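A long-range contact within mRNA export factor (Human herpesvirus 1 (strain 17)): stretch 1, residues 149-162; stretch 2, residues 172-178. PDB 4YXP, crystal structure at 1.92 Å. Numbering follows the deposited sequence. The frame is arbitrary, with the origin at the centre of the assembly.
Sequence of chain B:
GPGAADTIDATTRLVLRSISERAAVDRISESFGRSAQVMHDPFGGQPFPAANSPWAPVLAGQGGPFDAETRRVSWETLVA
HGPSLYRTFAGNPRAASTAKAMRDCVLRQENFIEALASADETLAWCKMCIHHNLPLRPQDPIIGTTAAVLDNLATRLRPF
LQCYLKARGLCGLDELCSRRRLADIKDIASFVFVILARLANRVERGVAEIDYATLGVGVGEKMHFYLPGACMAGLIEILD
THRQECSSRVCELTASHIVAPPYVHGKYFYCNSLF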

# COMPACT_ATOMS: atom_id res chain seq x y z
N VAL B 149 8.13 3.37 1.62
CA VAL B 149 8.46 2.17 0.86
C VAL B 149 8.24 0.95 1.76
O VAL B 149 7.79 -0.10 1.29
CB VAL B 149 9.90 2.22 0.27
CG1 VAL B 149 10.93 2.65 1.30
CG2 VAL B 149 10.29 0.88 -0.35
N LEU B 150 8.51 1.09 3.06
CA LEU B 150 8.21 0.04 4.02
C LEU B 150 6.73 -0.34 4.01
O LEU B 150 6.38 -1.51 3.87
CB LEU B 150 8.62 0.47 5.43
CG LEU B 150 8.25 -0.47 6.58
CD1 LEU B 150 8.87 -1.85 6.36
CD2 LEU B 150 8.70 0.11 7.91
N ASP B 151 5.86 0.66 4.16
CA ASP B 151 4.41 0.42 4.18
C ASP B 151 3.92 -0.21 2.88
O ASP B 151 3.09 -1.13 2.89
CB ASP B 151 3.65 1.73 4.42
CG ASP B 151 3.65 2.15 5.88
OD1 ASP B 151 4.20 1.41 6.72
OD2 ASP B 151 3.08 3.23 6.18
N ASN B 152 4.42 0.29 1.76
CA ASN B 152 4.00 -0.20 0.45
C ASN B 152 4.38 -1.67 0.26
O ASN B 152 3.54 -2.49 -0.14
CB ASN B 152 4.61 0.65 -0.66
CG ASN B 152 3.85 0.53 -1.97
OD1 ASN B 152 2.70 0.08 -2.00
ND2 ASN B 152 4.47 0.94 -3.06
N LEU B 153 5.64 -2.01 0.54
CA LEU B 153 6.09 -3.39 0.38
C LEU B 153 5.36 -4.33 1.33
O LEU B 153 5.03 -5.47 0.98
CB LEU B 153 7.60 -3.50 0.60
CG LEU B 153 8.51 -3.00 -0.52
CD1 LEU B 153 9.97 -3.01 -0.08
CD2 LEU B 153 8.34 -3.82 -1.79
N ALA B 154 5.11 -3.87 2.55
CA ALA B 154 4.40 -4.67 3.54
C ALA B 154 2.97 -4.96 3.08
O ALA B 154 2.47 -6.07 3.23
CB ALA B 154 4.39 -3.97 4.89
N THR B 155 2.31 -3.94 2.53
CA THR B 155 0.94 -4.10 2.05
C THR B 155 0.89 -5.16 0.95
O THR B 155 0.00 -6.00 0.92
CB THR B 155 0.37 -2.75 1.53
OG1 THR B 155 0.21 -1.84 2.62
CG2 THR B 155 -0.98 -2.95 0.83
N ARG B 156 1.87 -5.13 0.06
CA ARG B 156 1.85 -6.01 -1.11
C ARG B 156 2.29 -7.44 -0.78
O ARG B 156 1.78 -8.39 -1.36
CB ARG B 156 2.72 -5.40 -2.22
CG ARG B 156 2.07 -4.16 -2.84
CD ARG B 156 3.04 -3.30 -3.66
NE ARG B 156 2.39 -2.04 -4.04
CZ ARG B 156 1.69 -1.86 -5.16
NH1 ARG B 156 1.55 -2.84 -6.04
NH2 ARG B 156 1.13 -0.67 -5.40
N LEU B 157 3.21 -7.59 0.17
CA LEU B 157 3.81 -8.90 0.44
C LEU B 157 3.27 -9.64 1.67
O LEU B 157 3.63 -10.78 1.91
CB LEU B 157 5.33 -8.75 0.60
CG LEU B 157 6.13 -8.38 -0.65
CD1 LEU B 157 7.58 -8.09 -0.28
CD2 LEU B 157 6.06 -9.47 -1.70
N ARG B 158 2.39 -9.00 2.44
CA ARG B 158 1.99 -9.57 3.73
C ARG B 158 1.43 -11.00 3.62
O ARG B 158 1.83 -11.87 4.39
CB ARG B 158 0.96 -8.65 4.43
CG ARG B 158 0.54 -9.13 5.81
CD ARG B 158 -0.40 -8.15 6.49
NE ARG B 158 0.17 -6.81 6.60
CZ ARG B 158 0.93 -6.39 7.61
NH1 ARG B 158 1.23 -7.20 8.61
NH2 ARG B 158 1.40 -5.14 7.60
N PRO B 159 0.50 -11.25 2.68
CA PRO B 159 -0.03 -12.62 2.59
C PRO B 159 1.01 -13.66 2.17
O PRO B 159 0.98 -14.79 2.65
CB PRO B 159 -1.14 -12.50 1.53
CG PRO B 159 -1.50 -11.06 1.52
CD PRO B 159 -0.20 -10.35 1.75
N PHE B 160 1.91 -13.28 1.27
CA PHE B 160 3.00 -14.17 0.86
C PHE B 160 3.91 -14.48 2.04
O PHE B 160 4.29 -15.64 2.26
CB PHE B 160 3.81 -13.54 -0.27
CG PHE B 160 5.06 -14.30 -0.62
CD1 PHE B 160 4.98 -15.52 -1.25
CD2 PHE B 160 6.31 -13.78 -0.30
CE1 PHE B 160 6.13 -16.23 -1.57
CE2 PHE B 160 7.46 -14.48 -0.62
CZ PHE B 160 7.37 -15.70 -1.25
N LEU B 161 4.27 -13.45 2.79
CA LEU B 161 5.26 -13.60 3.85
C LEU B 161 4.72 -14.36 5.06
O LEU B 161 5.50 -14.93 5.82
CB LEU B 161 5.76 -12.22 4.30
CG LEU B 161 6.61 -11.49 3.26
CD1 LEU B 161 6.90 -10.08 3.72
CD2 LEU B 161 7.91 -12.24 2.98
N GLN B 162 3.40 -14.38 5.23
CA GLN B 162 2.81 -15.16 6.31
C GLN B 162 3.24 -16.62 6.17
O GLN B 162 3.64 -17.26 7.14
CB GLN B 162 1.28 -15.06 6.29
CG GLN B 162 0.60 -15.94 7.34
CD GLN B 162 -0.87 -15.62 7.52
OE1 GLN B 162 -1.58 -15.34 6.55
NE2 GLN B 162 -1.34 -15.65 8.76
N GLY B 172 7.16 -13.50 12.46
CA GLY B 172 6.18 -12.96 11.54
C GLY B 172 6.53 -11.54 11.14
O GLY B 172 7.33 -10.88 11.80
N LEU B 173 5.93 -11.07 10.05
CA LEU B 173 6.21 -9.73 9.54
C LEU B 173 5.98 -8.66 10.60
O LEU B 173 6.82 -7.78 10.79
CB LEU B 173 5.33 -9.44 8.32
CG LEU B 173 5.44 -8.04 7.72
CD1 LEU B 173 6.86 -7.75 7.27
CD2 LEU B 173 4.47 -7.90 6.55
N ASP B 174 4.85 -8.74 11.29
CA ASP B 174 4.51 -7.74 12.30
C ASP B 174 5.51 -7.75 13.45
O ASP B 174 5.90 -6.69 13.95
CB ASP B 174 3.09 -7.98 12.82
CG ASP B 174 2.03 -7.75 11.76
OD1 ASP B 174 2.27 -6.94 10.85
OD2 ASP B 174 0.96 -8.39 11.84
N GLU B 175 5.93 -8.94 13.86
CA GLU B 175 6.90 -9.09 14.94
C GLU B 175 8.26 -8.55 14.53
O GLU B 175 8.94 -7.89 15.32
CB GLU B 175 7.02 -10.56 15.35
CG GLU B 175 5.70 -11.21 15.75
CD GLU B 175 5.74 -12.72 15.66
OE1 GLU B 175 6.80 -13.31 15.98
OE2 GLU B 175 4.73 -13.33 15.25
N LEU B 176 8.67 -8.83 13.30
CA LEU B 176 9.95 -8.34 12.79
C LEU B 176 10.02 -6.82 12.85
O LEU B 176 11.01 -6.25 13.30
CB LEU B 176 10.18 -8.80 11.34
CG LEU B 176 10.51 -10.28 11.09
CD1 LEU B 176 10.50 -10.56 9.60
CD2 LEU B 176 11.85 -10.66 11.70
N CYS B 177 8.95 -6.17 12.40
CA CYS B 177 8.90 -4.71 12.31
C CYS B 177 8.63 -4.06 13.66
O CYS B 177 8.79 -2.84 13.81
CB CYS B 177 7.84 -4.28 11.30
SG CYS B 177 8.20 -4.81 9.61
N SER B 178 8.22 -4.86 14.64
CA SER B 178 8.00 -4.38 15.99
C SER B 178 9.27 -4.52 16.83
O SER B 178 9.65 -3.60 17.56
CB SER B 178 6.85 -5.14 16.65
OG SER B 178 6.71 -4.77 18.01

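Two helical stretches of one chain meet here through a few side chains, with their axes no closer than 11.3 Å. Their N-to-C directions make an angle of 118°. At that separation the backbones do not touch, and side chains must bridge the gap. The buried surface is small, 274 Å² over both sides.

L173 is the centre of the contact. It lies in the first turn of its helix, just after G172 at the N-cap position. Its CA-to-CB bond points toward the other helix. With chi1 t and chi2 p, both methyls lie against L161: L173 CD1 and CD2 are 4.2 and 4.3 Å from L161 CD1. L173 CD2 also lies 4.3 Å from A154 CB and 3.9 Å from R158 NH1. A154, L161 and R158 come from successive turns of the long helix, so one branched side chain spans them all. L161 also points toward the partner and adopts the m, t rotamer, which carries its CD1 to L173. The short side chain of A154 offers a single methyl group to CD2 of L173.

R158 and D174 supply the polar part. Neither CA-to-CB bond points straight at the other stretch; both run sideways, and the side-chain ends come nearer. R158 is extended through chi1 and chi2, both t. It then turns at chi3 (m) and chi4 (-87°), which brings the guanidinium alongside L173 and up to D174. D174 has chi1 m and chi2 -28°. The result is a salt bridge and a hydrogen bond from R158 NH1 to D174 OD1, very short at 2.5 Å, with an N-H...acceptor angle of 151°. D174 OD1 sits at the edge of the guanidinium, near its plane, where the N-H groups point. CD2 of L173 lies over one face, where no N-H is directed. A long side chain suits this place: its methylenes cover the distance and its charged end meets the carboxylate.

The contact continues, more loosely, at L150 and C177. Both CA-to-CB bonds point toward the other stretch. L150 is t, p, the same rotamer pair as L173, and its CD1 comes within 4.4 Å of SG of C177. C177 has chi1 m, and its sulfur gives the leucine methyl a compact apolar partner.

L161 and L173 are buried in the whole structure, as suits leucine. R158 remains partly exposed and D174 exposed, so the charged pair lies beside the apolar contact rather than inside it.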